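Local coordinates for uncharacterized N-acetyltransferase D2E76_00625 (Mycobacteroides abscessus, PDB 6YCA), which probably transfers acetyl groups from acetyl coenzyme A as an Eis-type GCN5-related N-acetyltransferase, yet is unable to modify aminoglycosides, at residues 156-161 with 300-305; 231-236 with 267-272; 247-252 with 273-278. All coordinates share one frame; numbering follows the deposited sequence.

Contact 1 (156-161 with 300-305)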
loop_
_atom_site.group_PDB
_atom_site.type_symbol
_atom_site.label_atom_id
_atom_site.label_comp_id
_atom_site.label_asym_id
_atom_site.label_seq_id
_atom_site.Cartn_x
_atom_site.Cartn_y
_atom_site.Cartn_z
ATOM N N THR A 156 8.312 -20.365 -3.461
ATOM C CA THR A 156 6.915 -20.142 -3.124
ATOM C C THR A 156 6.155 -19.746 -4.379
ATOM O O THR A 156 6.526 -18.783 -5.056
ATOM C CB THR A 156 6.789 -19.019 -2.108
ATOM O OG1 THR A 156 7.642 -19.298 -0.997
ATOM C CG2 THR A 156 5.349 -18.917 -1.622
ATOM N N TYR A 157 5.086 -20.474 -4.676
ATOM C CA TYR A 157 4.297 -20.245 -5.872
ATOM C C TYR A 157 2.912 -19.716 -5.514
ATOM O O TYR A 157 2.294 -20.169 -4.546
ATOM C CB TYR A 157 4.146 -21.548 -6.655
ATOM C CG TYR A 157 5.467 -22.148 -7.059
ATOM C CD1 TYR A 157 6.170 -22.965 -6.186
ATOM C CD2 TYR A 157 6.017 -21.895 -8.306
ATOM C CE1 TYR A 157 7.382 -23.518 -6.544
ATOM C CE2 TYR A 157 7.227 -22.447 -8.675
ATOM C CZ TYR A 157 7.905 -23.260 -7.789
ATOM O OH TYR A 157 9.112 -23.813 -8.145
ATOM N N ARG A 158 2.437 -18.750 -6.299
ATOM C CA ARG A 158 1.052 -18.295 -6.269
ATOM C C ARG A 158 0.419 -18.643 -7.608
ATOM O O ARG A 158 0.888 -18.189 -8.658
ATOM C CB ARG A 158 0.928 -16.788 -6.051
ATOM C CG ARG A 158 1.099 -16.254 -4.647
ATOM C CD ARG A 158 0.831 -14.754 -4.720
ATOM N NE ARG A 158 -0.525 -14.478 -5.200
ATOM C CZ ARG A 158 -0.937 -13.298 -5.669
ATOM N NH1 ARG A 158 -0.097 -12.269 -5.740
ATOM N NH2 ARG A 158 -2.190 -13.147 -6.090
ATOM N N ILE A 159 -0.627 -19.462 -7.567
ATOM C CA ILE A 159 -1.343 -19.899 -8.756
ATOM C C ILE A 159 -2.685 -19.185 -8.782
ATOM O O ILE A 159 -3.437 -19.231 -7.801
ATOM C CB ILE A 159 -1.549 -21.421 -8.745
ATOM C CG1 ILE A 159 -0.200 -22.141 -8.661
ATOM C CG2 ILE A 159 -2.320 -21.850 -9.982
ATOM C CD1 ILE A 159 -0.320 -23.651 -8.594
ATOM N N GLN A 160 -2.983 -18.515 -9.891
ATOM C CA GLN A 160 -4.309 -17.939 -10.103
ATOM C C GLN A 160 -5.173 -19.040 -10.710
ATOM O O GLN A 160 -5.067 -19.342 -11.901
ATOM C CB GLN A 160 -4.238 -16.696 -10.984
ATOM C CG GLN A 160 -5.203 -15.590 -10.557
ATOM C CD GLN A 160 -5.516 -14.606 -11.676
ATOM O OE1 GLN A 160 -6.680 -14.415 -12.042
ATOM N NE2 GLN A 160 -4.479 -13.969 -12.218
ATOM N N ARG A 161 -6.018 -19.658 -9.877
ATOM C CA ARG A 161 -6.681 -20.907 -10.256
ATOM C C ARG A 161 -7.534 -20.769 -11.512
ATOM O O ARG A 161 -7.641 -21.726 -12.286
ATOM C CB ARG A 161 -7.517 -21.452 -9.098
ATOM C CG ARG A 161 -8.031 -22.865 -9.319
ATOM C CD ARG A 161 -8.987 -23.274 -8.220
ATOM N NE ARG A 161 -10.237 -22.520 -8.277
ATOM C CZ ARG A 161 -11.287 -22.859 -9.017
ATOM N NH1 ARG A 161 -11.251 -23.950 -9.769
ATOM N NH2 ARG A 161 -12.380 -22.107 -8.997
ATOM N N ALA A 300 3.077 -18.041 -10.495
ATOM C CA ALA A 300 4.053 -16.996 -10.232
ATOM C C ALA A 300 4.913 -17.390 -9.044
ATOM O O ALA A 300 4.407 -17.909 -8.043
ATOM C CB ALA A 300 3.365 -15.656 -9.931
ATOM N N VAL A 301 6.214 -17.145 -9.161
ATOM C CA VAL A 301 7.140 -17.369 -8.060
ATOM C C VAL A 301 7.061 -16.156 -7.138
ATOM O O VAL A 301 7.443 -15.049 -7.520
ATOM C CB VAL A 301 8.567 -17.606 -8.563
ATOM C CG1 VAL A 301 9.543 -17.662 -7.395
ATOM C CG2 VAL A 301 8.624 -18.890 -9.374
ATOM N N ALA A 302 6.514 -16.352 -5.941
ATOM C CA ALA A 302 6.370 -15.275 -4.970
ATOM C C ALA A 302 7.601 -15.094 -4.091
ATOM O O ALA A 302 7.620 -14.178 -3.261
ATOM C CB ALA A 302 5.127 -15.495 -4.100
ATOM N N GLY A 303 8.621 -15.939 -4.249
ATOM C CA GLY A 303 9.835 -15.806 -3.469
ATOM C C GLY A 303 10.725 -17.030 -3.511
ATOM O O GLY A 303 10.247 -18.147 -3.729
ATOM N N ILE A 304 12.027 -16.831 -3.327
ATOM C CA ILE A 304 12.996 -17.922 -3.271
ATOM C C ILE A 304 13.965 -17.637 -2.134
ATOM O O ILE A 304 14.488 -16.522 -2.025
ATOM C CB ILE A 304 13.754 -18.098 -4.600
ATOM C CG1 ILE A 304 12.832 -18.707 -5.656
ATOM C CG2 ILE A 304 14.988 -18.955 -4.402
ATOM C CD1 ILE A 304 13.504 -18.948 -6.980
ATOM N N ARG A 305 14.210 -18.643 -1.294
ATOM C CA ARG A 305 15.029 -18.471 -0.105
ATOM C C ARG A 305 15.939 -19.682 0.050
ATOM O O ARG A 305 15.608 -20.787 -0.394
ATOM C CB ARG A 305 14.150 -18.282 1.141
ATOM C CG ARG A 305 14.897 -17.820 2.388
ATOM C CD ARG A 305 13.921 -17.392 3.481
ATOM N NE ARG A 305 14.590 -16.819 4.648
ATOM C CZ ARG A 305 14.875 -15.525 4.785
ATOM N NH1 ARG A 305 14.561 -14.669 3.823
ATOM N NH2 ARG A 305 15.480 -15.083 5.884
#
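Ala300 opens the pairing as one half of an antiparallel hydrogen-bonded pair with Arg158. Ala300 N donates to Arg158 O at 2.9 Å from above the carbonyl plane, whereas the return bond, Arg158 N to Ala300 O at 2.8 Å, lies in the plane and is nearly straight (166°). The same Ala300 O also receives the CA-H of Tyr157, with 3.2 Å from Tyr157 CA to the oxygen.

Val301 faces Tyr157 in the next, non-hydrogen-bonded pair. The two side chains run side by side on one face, and Val301 CG2, beside its own backbone N, meets the ring obliquely at Tyr157 CE2 (3.9 Å). Tyr157 CG also stands beside its backbone N (chi1 -58°), and the hydroxyl at the far end of the ring is engaged by Pro284 O.

Ala302 points its methyl toward strand 149-160, near Thr156. Ala302 CB lies 4.1 Å from Arg158 CG, beyond which the arginine chain bends away. Ala302 N donates to Thr156 O at 2.6 Å, while the bond from Thr156 N goes one residue further, to Gly303 O at 3.0 Å. This offset, together with the non-extended backbone of Ala302, is consistent with a beta bulge. It sits in strand 299-312, which pairs antiparallel with strand 149-160 in a GNAT fold and has strand 132-135 on its far side.

At Gly303 the backbone takes up a phi of 165°, an angle readily adopted by a residue without a side chain, and the carbonyl of Ala302 lies close by. Ile304 packs on Ile304 of a neighbouring subunit, and Arg305 continues the strand by backbone bonding to Ser154.

Contact 2 (231-236 with 267-272)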
loop_
_atom_site.group_PDB
_atom_site.type_symbol
_atom_site.label_atom_id
_atom_site.label_comp_id
_atom_site.label_asym_id
_atom_site.label_seq_id
_atom_site.Cartn_x
_atom_site.Cartn_y
_atom_site.Cartn_z
ATOM N N VAL A 231 -1.762 -34.148 0.421
ATOM C CA VAL A 231 -1.613 -32.696 0.379
ATOM C C VAL A 231 -2.436 -32.079 1.505
ATOM O O VAL A 231 -3.601 -32.435 1.701
ATOM C CB VAL A 231 -1.996 -32.101 -0.995
ATOM C CG1 VAL A 231 -3.412 -32.472 -1.372
ATOM C CG2 VAL A 231 -1.828 -30.600 -0.986
ATOM N N ARG A 232 -1.814 -31.171 2.257
ATOM C CA ARG A 232 -2.461 -30.400 3.312
ATOM C C ARG A 232 -2.606 -28.956 2.856
ATOM O O ARG A 232 -1.653 -28.372 2.331
ATOM C CB ARG A 232 -1.611 -30.406 4.579
ATOM C CG ARG A 232 -1.735 -31.612 5.464
ATOM C CD ARG A 232 -0.687 -31.504 6.554
ATOM N NE ARG A 232 -0.775 -30.229 7.263
ATOM C CZ ARG A 232 -1.121 -30.101 8.539
ATOM N NH1 ARG A 232 -1.389 -31.177 9.268
ATOM N NH2 ARG A 232 -1.170 -28.896 9.091
ATOM N N TYR A 233 -3.787 -28.380 3.059
ATOM C CA TYR A 233 -4.008 -26.982 2.708
ATOM C C TYR A 233 -4.989 -26.337 3.676
ATOM O O TYR A 233 -5.874 -27.000 4.223
ATOM C CB TYR A 233 -4.450 -26.798 1.248
ATOM C CG TYR A 233 -5.672 -27.590 0.838
ATOM C CD1 TYR A 233 -5.556 -28.898 0.379
ATOM C CD2 TYR A 233 -6.939 -27.029 0.903
ATOM C CE1 TYR A 233 -6.674 -29.623 -0.006
ATOM C CE2 TYR A 233 -8.059 -27.743 0.522
ATOM C CZ TYR A 233 -7.923 -29.039 0.071
ATOM O OH TYR A 233 -9.040 -29.749 -0.305
ATOM N N ARG A 234 -4.829 -25.027 3.870
ATOM C CA ARG A 234 -5.610 -24.272 4.836
ATOM C C ARG A 234 -6.151 -22.992 4.210
ATOM O O ARG A 234 -5.421 -22.288 3.502
ATOM C CB ARG A 234 -4.713 -23.901 6.026
ATOM C CG ARG A 234 -5.440 -23.766 7.353
ATOM C CD ARG A 234 -4.451 -23.619 8.503
ATOM N NE ARG A 234 -3.703 -24.860 8.710
ATOM C CZ ARG A 234 -3.003 -25.151 9.803
ATOM N NH1 ARG A 234 -2.362 -26.307 9.890
ATOM N NH2 ARG A 234 -2.946 -24.293 10.815
ATOM N N PRO A 235 -7.414 -22.651 4.470
ATOM C CA PRO A 235 -7.943 -21.367 3.996
ATOM C C PRO A 235 -7.374 -20.225 4.826
ATOM O O PRO A 235 -7.099 -20.372 6.022
ATOM C CB PRO A 235 -9.456 -21.510 4.199
ATOM C CG PRO A 235 -9.589 -22.479 5.320
ATOM C CD PRO A 235 -8.438 -23.449 5.170
ATOM N N GLN A 236 -7.204 -19.069 4.182
ATOM C CA GLN A 236 -6.599 -17.923 4.853
ATOM C C GLN A 236 -7.585 -17.029 5.592
ATOM O O GLN A 236 -7.951 -17.313 6.737
ATOM C CB GLN A 236 -5.765 -17.112 3.861
ATOM C CG GLN A 236 -4.610 -17.891 3.269
ATOM C CD GLN A 236 -3.571 -18.243 4.311
ATOM O OE1 GLN A 236 -3.490 -19.384 4.773
ATOM N NE2 GLN A 236 -2.765 -17.260 4.689
ATOM N N GLY A 267 -3.727 -31.381 -9.366
ATOM C CA GLY A 267 -4.992 -31.250 -10.066
ATOM C C GLY A 267 -6.179 -31.096 -9.138
ATOM O O GLY A 267 -7.126 -30.373 -9.455
ATOM N N HIS A 268 -6.139 -31.752 -7.975
ATOM C CA HIS A 268 -7.201 -31.569 -6.994
ATOM C C HIS A 268 -7.313 -30.109 -6.584
ATOM O O HIS A 268 -8.420 -29.567 -6.480
ATOM C CB HIS A 268 -6.932 -32.427 -5.756
ATOM C CG HIS A 268 -7.778 -32.052 -4.580
ATOM N ND1 HIS A 268 -9.058 -32.531 -4.399
ATOM C CD2 HIS A 268 -7.539 -31.215 -3.541
ATOM C CE1 HIS A 268 -9.564 -32.019 -3.290
ATOM N NE2 HIS A 268 -8.663 -31.214 -2.755
ATOM N N LEU A 269 -6.170 -29.457 -6.352
ATOM C CA LEU A 269 -6.163 -28.049 -5.974
ATOM C C LEU A 269 -6.674 -27.173 -7.110
ATOM O O LEU A 269 -7.452 -26.241 -6.879
ATOM C CB LEU A 269 -4.747 -27.642 -5.565
ATOM C CG LEU A 269 -4.188 -28.356 -4.330
ATOM C CD1 LEU A 269 -2.719 -28.032 -4.131
ATOM C CD2 LEU A 269 -4.983 -27.958 -3.092
ATOM N N LEU A 270 -6.260 -27.460 -8.345
ATOM C CA LEU A 270 -6.689 -26.632 -9.465
ATOM C C LEU A 270 -8.185 -26.731 -9.719
ATOM O O LEU A 270 -8.764 -25.804 -10.290
ATOM C CB LEU A 270 -5.927 -27.023 -10.732
ATOM C CG LEU A 270 -4.399 -26.966 -10.668
ATOM C CD1 LEU A 270 -3.805 -27.425 -11.985
ATOM C CD2 LEU A 270 -3.921 -25.564 -10.320
ATOM N N ASP A 271 -8.829 -27.795 -9.252
ATOM C CA ASP A 271 -10.242 -28.037 -9.502
ATOM C C ASP A 271 -11.108 -27.733 -8.286
ATOM O O ASP A 271 -12.310 -28.020 -8.303
ATOM C CB ASP A 271 -10.439 -29.496 -9.921
ATOM C CG ASP A 271 -11.692 -29.709 -10.742
ATOM O OD1 ASP A 271 -12.238 -28.723 -11.281
ATOM O OD2 ASP A 271 -12.144 -30.868 -10.837
ATOM N N LEU A 272 -10.526 -27.156 -7.236
ATOM C CA LEU A 272 -11.256 -26.855 -6.012
ATOM C C LEU A 272 -12.118 -25.612 -6.194
ATOM O O LEU A 272 -11.600 -24.523 -6.461
ATOM C CB LEU A 272 -10.274 -26.631 -4.868
ATOM C CG LEU A 272 -10.400 -27.588 -3.692
ATOM C CD1 LEU A 272 -9.029 -27.881 -3.103
ATOM C CD2 LEU A 272 -11.327 -27.007 -2.655
#
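Tyr233 OH and His268 NE2 meet at 2.9 Å in an almost perfectly straight hydrogen bond (178°), which comes in at the edge of the imidazole. Either group could supply the proton. The phenol has a second grip from Arg44 NH2 of a neighbouring subunit, a positive charge that would probably polarise the hydroxyl. The two rings approach rim to rim with planes at 44°, neither lying over the other.

Two leucines pack on the phenol. Leu269 CD2 sits over one face as a CH-pi contact, 4.0 Å from the centroid of the Tyr233 ring and displaced toward CD1. Leu272 arrives tip to tip at the hydroxyl end, its CD1 lying 3.6 Å from Tyr233 CZ. The other methyl branch of Leu269, CD1, meets Val231 CG2 end on at 4.2 Å, so a single leucine serves two successive inward-facing residues of the strand.

Torsions set up the meeting. Tyr233 CG occupies the crowded position between backbone N and carbonyl carbon (chi1 55°), while His268 CG is anti to its N. Helical phi/psi values end before Asp271; the bond from Leu272 N to Leu269 O (3.2 Å) accompanies the chain's exit, and Leu272 points toward the strand.

This is buried helix-on-sheet packing inside a GNAT domain: the C-terminal end of helix 259-270 lies against strand 229-235, which is flanked by strands 222-226 and 248-256. Tyr222, Val224, Ile249 and Val251 from these flanking strands also touch the tyrosine, and Leu269 makes a further contact with Ile278 of strand 277-284.

Contact 3 (247-252 with 273-278). With ACO (acetyl coenzyme *a), chain M.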
loop_
_atom_site.group_PDB
_atom_site.type_symbol
_atom_site.label_atom_id
_atom_site.label_comp_id
_atom_site.label_asym_id
_atom_site.label_seq_id
_atom_site.Cartn_x
_atom_site.Cartn_y
_atom_site.Cartn_z
ATOM N N ARG A 247 -10.053 -15.262 -2.742
ATOM C CA ARG A 247 -10.057 -16.315 -1.733
ATOM C C ARG A 247 -8.807 -17.175 -1.883
ATOM O O ARG A 247 -8.613 -17.813 -2.921
ATOM C CB ARG A 247 -11.325 -17.155 -1.853
ATOM C CG ARG A 247 -12.604 -16.365 -1.612
ATOM C CD ARG A 247 -13.841 -17.220 -1.818
ATOM N NE ARG A 247 -14.189 -17.308 -3.233
ATOM C CZ ARG A 247 -15.056 -16.508 -3.842
ATOM N NH1 ARG A 247 -15.669 -15.549 -3.165
ATOM N NH2 ARG A 247 -15.305 -16.666 -5.134
ATOM N N THR A 248 -7.964 -17.209 -0.855
ATOM C CA THR A 248 -6.682 -17.896 -0.930
ATOM C C THR A 248 -6.632 -19.078 0.033
ATOM O O THR A 248 -7.106 -18.991 1.169
ATOM C CB THR A 248 -5.548 -16.923 -0.566
ATOM O OG1 THR A 248 -5.621 -15.761 -1.399
ATOM C CG2 THR A 248 -4.188 -17.583 -0.727
ATOM N N ILE A 249 -6.051 -20.185 -0.433
ATOM C CA ILE A 249 -5.670 -21.304 0.421
ATOM C C ILE A 249 -4.149 -21.409 0.426
ATOM O O ILE A 249 -3.463 -20.970 -0.503
ATOM C CB ILE A 249 -6.309 -22.652 0.016
ATOM C CG1 ILE A 249 -5.773 -23.119 -1.337
ATOM C CG2 ILE A 249 -7.827 -22.557 0.012
ATOM C CD1 ILE A 249 -6.253 -24.487 -1.734
ATOM N N SER A 250 -3.622 -22.031 1.475
ATOM C CA SER A 250 -2.185 -22.181 1.659
ATOM C C SER A 250 -1.856 -23.657 1.827
ATOM O O SER A 250 -2.360 -24.308 2.748
ATOM C CB SER A 250 -1.724 -21.400 2.887
ATOM O OG SER A 250 -0.320 -21.479 3.022
ATOM N N VAL A 251 -0.997 -24.173 0.955
ATOM C CA VAL A 251 -0.564 -25.565 0.993
ATOM C C VAL A 251 0.760 -25.610 1.749
ATOM O O VAL A 251 1.772 -25.081 1.276
ATOM C CB VAL A 251 -0.420 -26.144 -0.422
ATOM C CG1 VAL A 251 0.121 -27.557 -0.369
ATOM C CG2 VAL A 251 -1.740 -26.108 -1.153
ATOM N N ASP A 252 0.759 -26.235 2.929
ATOM C CA ASP A 252 1.973 -26.323 3.733
ATOM C C ASP A 252 2.772 -27.603 3.509
ATOM O O ASP A 252 3.965 -27.632 3.836
ATOM C CB ASP A 252 1.665 -26.141 5.225
ATOM C CG ASP A 252 0.587 -27.074 5.713
ATOM O OD1 ASP A 252 -0.017 -27.761 4.868
ATOM O OD2 ASP A 252 0.342 -27.124 6.938
ATOM N N ASP A 273 -13.426 -25.768 -6.017
ATOM C CA ASP A 273 -14.358 -24.678 -6.261
ATOM C C ASP A 273 -14.236 -23.629 -5.162
ATOM O O ASP A 273 -13.858 -23.931 -4.026
ATOM C CB ASP A 273 -15.785 -25.215 -6.275
ATOM C CG ASP A 273 -16.108 -25.965 -7.543
ATOM O OD1 ASP A 273 -15.878 -25.407 -8.638
ATOM O OD2 ASP A 273 -16.574 -27.120 -7.446
ATOM N N LEU A 274 -14.556 -22.384 -5.525
ATOM C CA LEU A 274 -14.505 -21.215 -4.648
ATOM C C LEU A 274 -13.098 -20.716 -4.347
ATOM O O LEU A 274 -12.946 -19.657 -3.729
ATOM C CB LEU A 274 -15.250 -21.446 -3.328
ATOM C CG LEU A 274 -16.757 -21.243 -3.302
ATOM C CD1 LEU A 274 -17.255 -21.423 -1.890
ATOM C CD2 LEU A 274 -17.112 -19.868 -3.835
ATOM N N VAL A 275 -12.067 -21.444 -4.757
ATOM C CA VAL A 275 -10.699 -21.022 -4.484
ATOM C C VAL A 275 -10.215 -20.158 -5.639
ATOM O O VAL A 275 -10.333 -20.541 -6.810
ATOM C CB VAL A 275 -9.776 -22.227 -4.249
ATOM C CG1 VAL A 275 -8.337 -21.758 -4.061
ATOM C CG2 VAL A 275 -10.238 -22.995 -3.030
ATOM N N ASP A 276 -9.681 -18.985 -5.308
ATOM C CA ASP A 276 -9.157 -18.041 -6.284
ATOM C C ASP A 276 -7.643 -18.097 -6.422
ATOM O O ASP A 276 -7.130 -18.021 -7.542
ATOM C CB ASP A 276 -9.594 -16.615 -5.928
ATOM C CG ASP A 276 -11.090 -16.400 -6.107
ATOM O OD1 ASP A 276 -11.646 -16.907 -7.104
ATOM O OD2 ASP A 276 -11.711 -15.734 -5.251
ATOM N N VAL A 277 -6.912 -18.222 -5.316
ATOM C CA VAL A 277 -5.454 -18.217 -5.325
ATOM C C VAL A 277 -4.958 -19.429 -4.552
ATOM O O VAL A 277 -5.424 -19.695 -3.441
ATOM C CB VAL A 277 -4.902 -16.929 -4.687
ATOM C CG1 VAL A 277 -3.388 -16.960 -4.650
ATOM C CG2 VAL A 277 -5.406 -15.713 -5.434
ATOM N N ILE A 278 -4.006 -20.154 -5.129
ATOM C CA ILE A 278 -3.385 -21.298 -4.472
ATOM C C ILE A 278 -1.932 -20.935 -4.206
ATOM O O ILE A 278 -1.179 -20.640 -5.142
ATOM C CB ILE A 278 -3.485 -22.566 -5.338
ATOM C CG1 ILE A 278 -4.929 -22.785 -5.799
ATOM C CG2 ILE A 278 -2.982 -23.777 -4.571
ATOM C CD1 ILE A 278 -5.077 -23.899 -6.822
HETATM N N1A ACO M . -18.314 -22.146 -11.420
HETATM C C2A ACO M . -18.677 -22.243 -12.706
HETATM N N3A ACO M . -19.596 -23.060 -13.237
HETATM C C4A ACO M . -20.259 -23.911 -12.410
HETATM C C5A ACO M . -19.966 -23.899 -11.044
HETATM C C6A ACO M . -18.932 -22.960 -10.532
HETATM N N6A ACO M . -18.626 -22.935 -9.212
HETATM N N7A ACO M . -20.740 -24.818 -10.442
HETATM C C8A ACO M . -21.499 -25.387 -11.405
HETATM N N9A ACO M . -21.207 -24.841 -12.596
HETATM C C1B ACO M . -21.853 -25.209 -13.881
HETATM C C2B ACO M . -21.318 -26.538 -14.400
HETATM O O2B ACO M . -20.186 -26.322 -15.247
HETATM C C3B ACO M . -22.522 -26.985 -15.231
HETATM O O3B ACO M . -22.493 -26.300 -16.475
HETATM P P3B ACO M . -22.787 -27.110 -17.830
HETATM O O7A ACO M . -21.758 -28.208 -17.957
HETATM O O8A ACO M . -24.172 -27.703 -17.735
HETATM O O9A ACO M . -22.696 -26.154 -18.999
HETATM C C4B ACO M . -23.725 -26.463 -14.452
HETATM O O4B ACO M . -23.258 -25.365 -13.672
HETATM C C5B ACO M . -24.364 -27.554 -13.600
HETATM O O5B ACO M . -23.325 -28.161 -12.843
HETATM P P1A ACO M . -23.544 -29.394 -11.844
HETATM O O1A ACO M . -22.737 -30.579 -12.318
HETATM O O2A ACO M . -25.016 -29.718 -11.747
HETATM O O3A ACO M . -22.998 -28.879 -10.425
HETATM P P2A ACO M . -21.955 -29.463 -9.350
HETATM O O4A ACO M . -22.304 -30.892 -8.990
HETATM O O5A ACO M . -20.568 -29.384 -9.946
HETATM O O6A ACO M . -22.033 -28.514 -8.055
HETATM C CBP ACO M . -21.608 -26.467 -6.877
HETATM C CCP ACO M . -21.949 -27.101 -8.214
HETATM C CDP ACO M . -22.596 -26.940 -5.820
HETATM C CEP ACO M . -21.679 -24.954 -7.001
HETATM C CAP ACO M . -20.197 -26.935 -6.513
HETATM O OAP ACO M . -19.279 -26.460 -7.506
HETATM C C9P ACO M . -19.745 -26.453 -5.160
HETATM O O9P ACO M . -19.944 -27.127 -4.162
HETATM N N8P ACO M . -19.108 -25.284 -5.142
HETATM C C7P ACO M . -18.578 -24.680 -3.932
HETATM C C6P ACO M . -19.632 -24.388 -2.872
HETATM C C5P ACO M . -20.632 -23.346 -3.318
HETATM O O5P ACO M . -20.276 -22.401 -4.001
HETATM N N4P ACO M . -21.894 -23.528 -2.941
HETATM C C3P ACO M . -22.907 -22.555 -3.291
HETATM C C2P ACO M . -23.299 -21.701 -2.093
HETATM S S1P ACO M . -24.549 -20.544 -2.546
HETATM C C ACO M . -25.666 -20.863 -1.337
HETATM O O ACO M . -25.297 -21.373 -0.291
HETATM C CH3 ACO M . -27.110 -20.522 -1.556
#
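Arg247 CG stands beside its own backbone N (chi1 -62°), and the chain bends at chi3 (-82°), which brings the guanidinium alongside the loop at 274-276. Asp276 adopts the same kind of first torsion, and Leu274 has a positive phi of 74°. Together these conformations place the arginine head between Leu274 and Asp276. Leu274 O takes the N-H of Arg247 NE at 2.7 Å, in the guanidinium plane and on a carbonyl lone pair. Leu274 CD2 lies over one face of the group, toward the rim, and Asp276 OD2 lies above the opposite face, 3.6 Å from Arg247 NE. That last pair is a salt bridge of charge alone, since no N-H points at the oxygen. Instead Asp276 OD2 spends its anti lone pair on the backbone of the same arginine, Arg247 N, at 3.0 Å.

The main chain then zips into parallel pairing. Arg247 O is gripped twice, by Asp276 N at 2.9 Å in the carbonyl plane and by Val277 N from above it. One step on, Ile249 N binds Val277 O at 3.1 Å, nearly along the C=O axis. Thr248 and Val277 lie side by side on one face; Ile249, on the opposite face from Thr248, crosses Val275 at about a right angle, with Ile249 CG2 3.9 Å from Val275 CG2.

Asp273, just ahead of this loop, reaches acetyl coenzyme A. Asp273 OD2 accepts a hydrogen bond from the pantetheine hydroxyl OAP at 2.8 Å, and Leu274 packs nearby, although a neighbouring subunit supplies further ligand bonds through Ser138, Glu139 and Thr115.

Strands 248-256 and 277-284 are thus joined as a beta-alpha-beta crossover through helix 259-270, whose Leu269 packs on Ile249, Val251 and Ile278. Strand 229-235 flanks the first strand of the pair, and strand 149-160 flanks the second.

From the N terminus, the chain leaves strand 149-160 and returns almost 140 residues later, where contact 1 closes the widest loop with strand 299-312. Contacts 2 and 3 both fall within that loop. Their segments alternate, 231-236, 247-252, 267-272, 273-278, so these two smaller closures cross: strand 229-235 finds the helix end and strand 248-256 finds the turn that follows directly. Arg161, just past strand 149-160, couples the levels by bonding to Leu270 O of contact 2 and Val275 O of contact 3. Contact 1 pairs strands 149-160 and 299-312, while contacts 2 and 3 tie strands 229-235, 248-256 and 277-284 to the end of helix 259-270, beside a neighbouring subunit.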